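Local coordinates for protein 4-dehydrase (Streptomyces venezuelae, PDB 2PO3) that probably acts as a pyridoxal phosphate-dependent aminotransferase in desosamine biosynthesis, captured here with its TDP-sugar product joined to the cofactor as an external aldimine, at residues A9-P14 against T390-D395; E58-G63 against S255-P260; G333-E338 against Q343-L348; Q156-A161 against L188-V193. One frame throughout, in Å; residues are numbered along the deposited sequence.

Contact 1. Residues A9-P14 against T390-D395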
# COMPACT_ATOMS: atom_id res chain seq x y z
N ALA A 9 17.44 36.57 -4.79
CA ALA A 9 16.90 35.97 -5.98
C ALA A 9 15.40 36.19 -5.96
O ALA A 9 14.72 36.28 -6.99
CB ALA A 9 17.21 34.48 -6.01
N PHE A 10 14.91 36.26 -4.73
CA PHE A 10 13.50 36.47 -4.53
C PHE A 10 13.10 37.83 -5.12
O PHE A 10 12.01 38.01 -5.67
CB PHE A 10 13.19 36.40 -3.03
CG PHE A 10 11.73 36.61 -2.78
CD1 PHE A 10 10.81 35.56 -2.92
CD2 PHE A 10 11.27 37.87 -2.42
CE1 PHE A 10 9.45 35.77 -2.67
CE2 PHE A 10 9.91 38.09 -2.18
CZ PHE A 10 9.00 37.03 -2.30
N PHE A 11 14.02 38.78 -4.98
CA PHE A 11 13.82 40.13 -5.46
C PHE A 11 14.36 40.32 -6.85
O PHE A 11 14.50 41.45 -7.33
CB PHE A 11 14.40 41.13 -4.47
CG PHE A 11 13.45 41.19 -3.30
CD1 PHE A 11 13.87 40.87 -2.01
CD2 PHE A 11 12.11 41.55 -3.50
CE1 PHE A 11 12.99 40.93 -0.92
CE2 PHE A 11 11.22 41.61 -2.42
CZ PHE A 11 11.66 41.30 -1.13
N GLY A 12 14.64 39.20 -7.50
CA GLY A 12 15.15 39.23 -8.85
C GLY A 12 16.66 39.17 -8.92
O GLY A 12 17.24 39.20 -9.99
N GLY A 13 17.30 39.11 -7.77
CA GLY A 13 18.75 39.04 -7.78
C GLY A 13 19.18 37.65 -8.27
O GLY A 13 18.40 36.80 -8.76
N PRO A 14 20.48 37.44 -8.10
CA PRO A 14 21.11 36.19 -8.47
C PRO A 14 21.05 35.26 -7.26
O PRO A 14 21.35 35.72 -6.14
CB PRO A 14 22.56 36.56 -8.78
CG PRO A 14 22.80 37.97 -8.24
CD PRO A 14 21.46 38.52 -7.80
N THR A 390 9.22 42.52 4.07
CA THR A 390 7.79 42.40 3.88
C THR A 390 7.32 43.64 3.07
O THR A 390 6.61 43.57 2.07
CB THR A 390 7.09 42.34 5.26
OG1 THR A 390 7.40 41.17 6.00
CG2 THR A 390 5.59 42.56 5.20
N ALA A 391 7.75 44.82 3.50
CA ALA A 391 7.39 46.08 2.86
C ALA A 391 7.66 46.08 1.39
O ALA A 391 6.79 46.36 0.58
CB ALA A 391 8.04 47.27 3.57
N ARG A 392 8.89 45.75 1.06
CA ARG A 392 9.32 45.67 -0.32
C ARG A 392 8.52 44.62 -1.09
O ARG A 392 8.22 44.71 -2.28
CB ARG A 392 10.82 45.37 -0.35
CG ARG A 392 11.31 44.89 -1.70
CD ARG A 392 12.74 45.32 -1.97
NE ARG A 392 13.28 44.99 -3.29
CZ ARG A 392 14.59 44.94 -3.52
NH1 ARG A 392 15.49 45.21 -2.57
NH2 ARG A 392 15.03 44.62 -4.74
N HIS A 393 8.15 43.57 -0.38
CA HIS A 393 7.39 42.57 -1.05
C HIS A 393 5.99 43.12 -1.33
O HIS A 393 5.42 42.94 -2.41
CB HIS A 393 7.29 41.32 -0.15
CG HIS A 393 6.37 40.27 -0.72
ND1 HIS A 393 6.52 39.75 -2.01
CD2 HIS A 393 5.31 39.61 -0.14
CE1 HIS A 393 5.55 38.86 -2.21
NE2 HIS A 393 4.83 38.74 -1.09
N ARG A 394 5.46 43.78 -0.31
CA ARG A 394 4.13 44.38 -0.33
C ARG A 394 3.89 45.27 -1.53
O ARG A 394 2.76 45.42 -1.99
CB ARG A 394 3.94 45.19 0.94
CG ARG A 394 2.60 44.94 1.61
CD ARG A 394 2.28 45.93 2.72
NE ARG A 394 3.14 45.81 3.91
CZ ARG A 394 2.98 44.93 4.91
NH1 ARG A 394 1.99 44.02 4.95
NH2 ARG A 394 3.86 44.96 5.90
N ASP A 395 4.96 45.87 -2.01
CA ASP A 395 4.96 46.77 -3.16
C ASP A 395 4.55 46.03 -4.43
O ASP A 395 5.38 45.65 -5.26
CB ASP A 395 6.35 47.40 -3.33
CG ASP A 395 6.46 48.74 -2.67
OD1 ASP A 395 6.01 48.99 -1.57
OD2 ASP A 395 7.12 49.59 -3.42
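Phe11 offers one face of its ring to Arg392, whose side chain runs across it from aliphatic stem to charged end. Arg392 CG meets the rim at Phe11 CE2 (3.4 Å), and Arg392 CD stands over the face in a CH-pi contact, 4.1 Å from the Phe11 centroid. A bend at chi2 keeps the chain following the ring, and the guanidinium lies stacked on it with the planes 28° apart. The cation-pi contact is off-centre, Arg392 CZ being 4.4 Å from the centroid of Phe11. CD2 of Phe10 covers the opposite face of the Phe11 ring. Phe10 itself, CG anti to the backbone N (chi1 -180°), brings CZ within 3.7 Å of His393 ND1, which sits at the edge of the Phe10 ring; the two rings are oblique, their planes at 55°. Leu314 of helix 312-321 packs on both Phe10 and His393. The N-terminal 3-10 turn is thus laid against the last turn of helix 369-394, joining the two ends of the modelled chain at the surface. With no hydrogen bond between the segments, the contact depends on shape and on the cation over the ring, while Arg392 NH1 finds its polar partner in Ser6 OG.

Contact 2. Residues E58-G63 against S255-P260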
# COMPACT_ATOMS: atom_id res chain seq x y z
N GLU A 58 10.95 -6.69 10.73
CA GLU A 58 9.94 -6.67 11.78
C GLU A 58 10.56 -6.82 13.14
O GLU A 58 10.13 -6.22 14.14
CB GLU A 58 8.86 -7.75 11.55
CG GLU A 58 7.92 -7.40 10.39
CD GLU A 58 7.02 -8.55 10.10
OE1 GLU A 58 7.33 -9.68 10.37
OE2 GLU A 58 5.89 -8.22 9.54
N GLU A 59 11.59 -7.66 13.16
CA GLU A 59 12.31 -7.96 14.39
C GLU A 59 13.06 -6.76 14.95
O GLU A 59 12.93 -6.40 16.13
CB GLU A 59 13.22 -9.18 14.17
CG GLU A 59 13.87 -9.65 15.48
CD GLU A 59 14.99 -10.59 15.20
OE1 GLU A 59 14.94 -11.78 15.51
OE2 GLU A 59 15.99 -10.03 14.55
N ARG A 60 13.88 -6.18 14.07
CA ARG A 60 14.63 -5.03 14.45
C ARG A 60 13.64 -3.94 14.83
O ARG A 60 13.72 -3.32 15.89
CB ARG A 60 15.59 -4.62 13.34
CG ARG A 60 16.47 -5.77 12.88
CD ARG A 60 17.45 -5.31 11.82
NE ARG A 60 18.28 -4.18 12.26
CZ ARG A 60 19.16 -3.58 11.45
NH1 ARG A 60 19.39 -4.02 10.21
NH2 ARG A 60 19.89 -2.56 11.91
N VAL A 61 12.67 -3.72 13.96
CA VAL A 61 11.68 -2.69 14.26
C VAL A 61 11.06 -2.83 15.64
O VAL A 61 11.01 -1.85 16.39
CB VAL A 61 10.62 -2.51 13.17
CG1 VAL A 61 9.51 -1.61 13.70
CG2 VAL A 61 11.28 -1.95 11.89
N ALA A 62 10.59 -4.05 15.98
CA ALA A 62 9.99 -4.26 17.29
C ALA A 62 10.96 -4.03 18.45
O ALA A 62 10.62 -3.49 19.50
CB ALA A 62 9.22 -5.58 17.41
N GLY A 63 12.21 -4.43 18.23
CA GLY A 63 13.18 -4.24 19.27
C GLY A 63 13.28 -2.78 19.62
O GLY A 63 13.25 -2.42 20.80
N SER A 255 18.82 0.62 5.77
CA SER A 255 18.61 1.96 6.26
C SER A 255 18.72 1.97 7.78
O SER A 255 19.25 2.88 8.42
CB SER A 255 17.28 2.47 5.73
OG SER A 255 17.03 3.79 6.17
N LEU A 256 18.22 0.90 8.37
CA LEU A 256 18.29 0.76 9.80
C LEU A 256 19.76 0.68 10.17
O LEU A 256 20.18 1.10 11.23
CB LEU A 256 17.67 -0.58 10.25
CG LEU A 256 16.16 -0.62 10.45
CD1 LEU A 256 15.82 -2.06 10.82
CD2 LEU A 256 15.74 0.34 11.57
N ASP A 257 20.55 0.13 9.28
CA ASP A 257 21.97 -0.03 9.47
C ASP A 257 22.66 1.30 9.61
O ASP A 257 23.62 1.42 10.36
CB ASP A 257 22.64 -0.86 8.33
CG ASP A 257 22.35 -2.36 8.28
OD1 ASP A 257 21.86 -2.98 9.22
OD2 ASP A 257 22.69 -2.95 7.14
N ALA A 258 22.19 2.30 8.86
CA ALA A 258 22.78 3.64 8.86
C ALA A 258 22.24 4.57 9.94
O ALA A 258 22.75 5.69 10.16
CB ALA A 258 22.53 4.29 7.50
N PHE A 259 21.18 4.10 10.59
CA PHE A 259 20.48 4.85 11.59
C PHE A 259 21.36 5.54 12.65
O PHE A 259 21.30 6.74 12.92
CB PHE A 259 19.31 4.04 12.14
CG PHE A 259 18.24 4.86 12.84
CD1 PHE A 259 18.05 6.21 12.50
CD2 PHE A 259 17.43 4.29 13.82
CE1 PHE A 259 17.07 6.98 13.11
CE2 PHE A 259 16.43 5.05 14.45
CZ PHE A 259 16.27 6.39 14.09
N PRO A 260 22.21 4.75 13.27
CA PRO A 260 23.06 5.29 14.29
C PRO A 260 23.86 6.51 13.87
O PRO A 260 23.97 7.50 14.57
CB PRO A 260 23.89 4.12 14.84
CG PRO A 260 23.31 2.85 14.23
CD PRO A 260 22.34 3.28 13.13
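The guanidinium of Arg60 has Leu256 CB over one face and the carboxylate of Asp257 at its edge. Leu256 CB approaches Arg60 NH2 to 3.4 Å, toward the rim of the group, while Leu256 CD1 lies against the stem of the arginine, 3.6 Å from Arg60 CB. At the edge a single carboxylate oxygen serves both terminal nitrogens: Arg60 NH1 gives Asp257 OD1 a salt-bridging hydrogen bond of 2.9 Å, with 151° at the hydrogen, and Arg60 NH2 adds a weak one of 3.4 Å. With one oxygen used, and met 37° out of the carboxylate plane, the bridge is not the flat two-oxygen pairing. The other oxygen, Asp257 OD2, bridges to Arg37, leaving the carboxylate shared between two arginines. The turn at chi3 (56°) in an otherwise extended Arg60 chain lays its end over Leu256. A leucine in place of Arg60 would probably leave Asp257 OD1 without its charged mate and uncover Leu256 CB. The side chain of Leu256, about 10 Å from that of Lys200, the predicted cofactor lysine, also packs on Phe57 and Leu64. Here helix 52-65 meets the long helix 246-276, hydrophobic inside and salt-bridged at the rim, a helix-helix packing within a domain of the fold type I, PLP-dependent aminotransferase class.

Contact 3. Residues G333-E338 against Q343-L348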
# COMPACT_ATOMS: atom_id res chain seq x y z
N GLY A 333 -3.54 23.21 10.68
CA GLY A 333 -3.98 22.05 11.47
C GLY A 333 -4.92 21.28 10.54
O GLY A 333 -5.45 21.84 9.58
N CYS A 334 -5.11 19.99 10.76
CA CYS A 334 -5.96 19.19 9.90
C CYS A 334 -7.39 19.66 9.92
O CYS A 334 -8.13 19.42 8.96
CB CYS A 334 -5.91 17.72 10.35
SG CYS A 334 -4.26 17.06 10.06
N HIS A 335 -7.77 20.30 11.04
CA HIS A 335 -9.15 20.76 11.17
C HIS A 335 -9.51 21.79 10.13
O HIS A 335 -10.65 22.19 9.98
CB HIS A 335 -9.47 21.26 12.56
CG HIS A 335 -8.81 22.56 12.88
ND1 HIS A 335 -7.45 22.66 13.15
CD2 HIS A 335 -9.34 23.81 12.99
CE1 HIS A 335 -7.19 23.93 13.42
NE2 HIS A 335 -8.30 24.65 13.33
N GLU A 336 -8.51 22.23 9.41
CA GLU A 336 -8.69 23.22 8.36
C GLU A 336 -8.51 22.61 6.99
O GLU A 336 -8.50 23.34 6.00
CB GLU A 336 -7.70 24.38 8.51
CG GLU A 336 -7.93 25.16 9.82
CD GLU A 336 -7.46 26.58 9.75
OE1 GLU A 336 -7.75 27.34 8.83
OE2 GLU A 336 -6.64 26.88 10.71
N LEU A 337 -8.38 21.29 6.92
CA LEU A 337 -8.20 20.67 5.62
C LEU A 337 -9.48 19.93 5.24
O LEU A 337 -10.22 19.59 6.15
CB LEU A 337 -7.09 19.60 5.71
CG LEU A 337 -5.65 20.09 5.97
CD1 LEU A 337 -4.73 18.86 6.07
CD2 LEU A 337 -5.19 20.94 4.79
N GLU A 338 -9.71 19.69 3.93
CA GLU A 338 -10.90 18.93 3.53
C GLU A 338 -10.70 17.47 3.85
O GLU A 338 -9.60 16.95 3.77
CB GLU A 338 -11.27 19.08 2.05
CG GLU A 338 -11.42 20.57 1.68
CD GLU A 338 -12.76 21.10 2.11
OE1 GLU A 338 -13.69 20.40 2.53
OE2 GLU A 338 -12.81 22.40 2.03
N GLN A 343 -16.12 22.45 9.37
CA GLN A 343 -17.04 21.68 10.16
C GLN A 343 -16.84 22.11 11.61
O GLN A 343 -15.86 22.78 11.93
CB GLN A 343 -16.90 20.19 9.89
CG GLN A 343 -17.24 19.90 8.41
CD GLN A 343 -17.17 18.41 8.09
OE1 GLN A 343 -17.79 17.96 7.11
NE2 GLN A 343 -16.44 17.64 8.89
N PRO A 344 -17.76 21.76 12.48
CA PRO A 344 -17.65 22.15 13.87
C PRO A 344 -16.54 21.46 14.59
O PRO A 344 -16.42 20.22 14.61
CB PRO A 344 -18.96 21.75 14.55
CG PRO A 344 -19.93 21.39 13.42
CD PRO A 344 -19.19 21.56 12.09
N HIS A 345 -15.74 22.28 15.22
CA HIS A 345 -14.65 21.71 15.96
C HIS A 345 -14.52 22.40 17.29
O HIS A 345 -14.87 23.57 17.38
CB HIS A 345 -13.30 21.85 15.18
CG HIS A 345 -13.25 21.18 13.83
ND1 HIS A 345 -13.24 19.80 13.69
CD2 HIS A 345 -13.19 21.72 12.56
CE1 HIS A 345 -13.20 19.54 12.36
NE2 HIS A 345 -13.18 20.67 11.64
N ALA A 346 -14.00 21.67 18.27
CA ALA A 346 -13.71 22.18 19.61
C ALA A 346 -12.73 23.37 19.41
O ALA A 346 -12.19 23.53 18.31
CB ALA A 346 -13.01 21.08 20.42
N PRO A 347 -12.48 24.24 20.41
CA PRO A 347 -11.54 25.35 20.19
C PRO A 347 -10.10 24.80 20.10
O PRO A 347 -9.72 23.90 20.86
CB PRO A 347 -11.63 26.25 21.42
CG PRO A 347 -12.19 25.36 22.53
CD PRO A 347 -12.92 24.21 21.84
N LEU A 348 -9.31 25.34 19.15
CA LEU A 348 -7.91 24.92 18.89
C LEU A 348 -6.96 26.10 18.72
O LEU A 348 -6.28 26.21 17.70
CB LEU A 348 -7.88 24.00 17.62
CG LEU A 348 -8.79 22.76 17.79
CD1 LEU A 348 -9.09 22.08 16.45
CD2 LEU A 348 -8.26 21.71 18.78
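An edge-to-face pair of histidines, His335 and His345, ties a 3-10 turn at 334-336 to the extended chain leading into helix 349-355, within the long connection that follows strand 324-325. The edge of the His335 ring is turned, with an offset, toward the face of His345; the centroids are 5.8 Å apart and the planes at 81°. The closer touch comes from the stem: His335 CB sits over the middle of the His345 ring in a CH-pi contact, 3.8 Å from the centroid of His345. His335 O lies 3.4 Å from His345 NE2, but the clear partner of that nitrogen is the carbonyl O of Tyr340. An alanine in place of His345 would take away the ring beneath His335 CB, and would probably open a gap there and leave Tyr340 O without this side-chain partner. With chi1 at 71°, the CG of His335 is wedged between its own backbone N and carbonyl carbon, a crowded position that sets the ring between Leu348 and the CG of Glu336, one on each face. Both ring nitrogens of this buried histidine are satisfied, ND1 by Ser97 OG and NE2 by Glu352 OE1, which fixes the rotation of the ring and links the turn to helix 349-355. Phe116 of strand 113-117 packs on both His335 and Leu348. Leu348, at the N-cap position of the helix, reaches over from the facing segment and sets its CD1 above the centre of the His335 ring, 3.6 Å from His335 CG.

Contact 4. Residues Q156-A161 against L188-V193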
# COMPACT_ATOMS: atom_id res chain seq x y z
N GLN A 156 -0.77 10.40 31.32
CA GLN A 156 -1.93 11.23 31.53
C GLN A 156 -3.04 10.92 30.53
O GLN A 156 -4.24 10.85 30.86
CB GLN A 156 -1.54 12.69 31.44
CG GLN A 156 -0.49 13.10 32.49
CD GLN A 156 0.06 14.49 32.21
OE1 GLN A 156 1.28 14.64 32.01
NE2 GLN A 156 -0.82 15.49 32.17
N LEU A 157 -2.62 10.70 29.28
CA LEU A 157 -3.56 10.39 28.23
C LEU A 157 -4.24 9.07 28.51
O LEU A 157 -5.44 8.89 28.35
CB LEU A 157 -2.82 10.29 26.89
CG LEU A 157 -2.65 11.66 26.27
CD1 LEU A 157 -1.75 11.59 25.04
CD2 LEU A 157 -4.02 12.23 25.91
N ARG A 158 -3.43 8.14 28.95
CA ARG A 158 -3.91 6.83 29.30
C ARG A 158 -4.95 7.02 30.41
O ARG A 158 -6.05 6.46 30.40
CB ARG A 158 -2.67 6.11 29.82
CG ARG A 158 -2.96 4.77 30.49
CD ARG A 158 -3.27 3.73 29.46
NE ARG A 158 -2.11 2.96 29.01
CZ ARG A 158 -2.32 2.03 28.09
NH1 ARG A 158 -3.56 1.83 27.60
NH2 ARG A 158 -1.29 1.30 27.64
N LYS A 159 -4.60 7.84 31.40
CA LYS A 159 -5.53 8.08 32.49
C LYS A 159 -6.90 8.54 32.01
O LYS A 159 -7.95 8.09 32.44
CB LYS A 159 -4.98 8.96 33.62
CG LYS A 159 -6.01 9.10 34.73
CD LYS A 159 -5.63 10.12 35.80
CE LYS A 159 -6.02 11.54 35.43
NZ LYS A 159 -5.71 12.53 36.48
N VAL A 160 -6.93 9.47 31.09
CA VAL A 160 -8.23 9.91 30.62
C VAL A 160 -8.93 8.79 29.86
O VAL A 160 -10.11 8.51 30.05
CB VAL A 160 -8.10 11.14 29.72
CG1 VAL A 160 -9.47 11.58 29.20
CG2 VAL A 160 -7.40 12.29 30.45
N ALA A 161 -8.17 8.15 28.98
CA ALA A 161 -8.67 7.07 28.15
C ALA A 161 -9.47 6.13 28.99
O ALA A 161 -10.63 5.86 28.71
CB ALA A 161 -7.53 6.32 27.45
N LEU A 188 4.39 2.83 24.30
CA LEU A 188 3.56 3.64 25.16
C LEU A 188 2.11 3.49 24.94
O LEU A 188 1.34 3.70 25.86
CB LEU A 188 3.90 5.13 25.03
CG LEU A 188 5.38 5.32 25.14
CD1 LEU A 188 5.73 6.71 24.62
CD2 LEU A 188 5.72 5.18 26.61
N GLY A 189 1.70 3.17 23.71
CA GLY A 189 0.26 3.06 23.54
C GLY A 189 -0.13 1.61 23.57
O GLY A 189 0.73 0.75 23.81
N ASP A 190 -1.40 1.37 23.31
CA ASP A 190 -1.93 0.03 23.23
C ASP A 190 -1.21 -0.62 22.03
O ASP A 190 -1.00 -1.84 21.98
CB ASP A 190 -3.46 0.09 22.96
CG ASP A 190 -4.21 0.47 24.21
OD1 ASP A 190 -3.69 0.47 25.30
OD2 ASP A 190 -5.48 0.79 24.03
N ALA A 191 -0.87 0.27 21.06
CA ALA A 191 -0.18 -0.04 19.81
C ALA A 191 0.19 1.25 19.13
O ALA A 191 -0.53 2.25 19.25
CB ALA A 191 -1.04 -0.87 18.86
N GLU A 192 1.32 1.21 18.39
CA GLU A 192 1.79 2.38 17.67
C GLU A 192 2.15 2.08 16.21
O GLU A 192 2.45 0.92 15.85
CB GLU A 192 2.89 3.16 18.42
CG GLU A 192 2.61 3.32 19.94
CD GLU A 192 3.70 4.10 20.63
OE1 GLU A 192 4.37 4.91 20.03
OE2 GLU A 192 3.88 3.81 21.89
N VAL A 193 2.12 3.14 15.37
CA VAL A 193 2.43 3.00 13.95
C VAL A 193 3.65 3.80 13.56
O VAL A 193 3.67 5.01 13.81
CB VAL A 193 1.27 3.34 13.01
CG1 VAL A 193 1.52 2.85 11.59
CG2 VAL A 193 0.01 2.62 13.48
O HOH W 1 0.70 4.53 28.89
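Arg158 reaches from helix 154-163 to Asp190, where the chain enters strand 191-195, and closes a salt bridge with one nitrogen and one oxygen. Arg158 NH1 donates to Asp190 OD1 at 2.7 Å, with 155° at the hydrogen, meeting the syn side of the oxygen 23° out of the carboxylate plane. The guanidinium and carboxylate are not coplanar but turned 38° apart. Bends at chi2 and chi3 fold the arginine toward the loop, where its NE is also used: it donates to a water 3.2 Å from Arg158 NE, and the water in turn donates to Leu188 O, likewise at 3.2 Å. Asp190 OD2 accepts from the backbone N of Leu168, so both carboxylate oxygens have donors, one from a helix and one from strand 167-171. Glu192 OE2 takes two backbone N-H groups, Leu188 N at 2.7 Å, nearly in line with the C-O bond, and Gly189 N at 2.9 Å, from the anti side. Glu192 OE1 is paired with His146 NE2. The chain at 188-190 is therefore held by a glutamate a few residues on and by the arginine and its water. Between these two segments, which join helix to central sheet, the bonding is a salt bridge and a water bridge, and Arg158 probably offsets the negative charge of Asp190.

Overall arrangement
Contact 1 is a surface contact, about 33 Å from the centre of the chain to its own centre, and brings the two ends of the modelled chain together; the other three are nested within its loop. Contact 3 is the buried one, a rings-and-methyl packing beside strand 113-117, outermost of the sheet within this chain. Contacts 2 and 4, partly buried, lie nearest each other, about 8 Å between nearest atoms, and both rest on an arginine-aspartate salt bridge. They differ in its surroundings: a leucine under the guanidinium between two helices in contact 2, a water and backbone groups between helix and sheet in contact 4. No two contacts share a helix or strand. Arginine is a flat cation on a ring in contact 1.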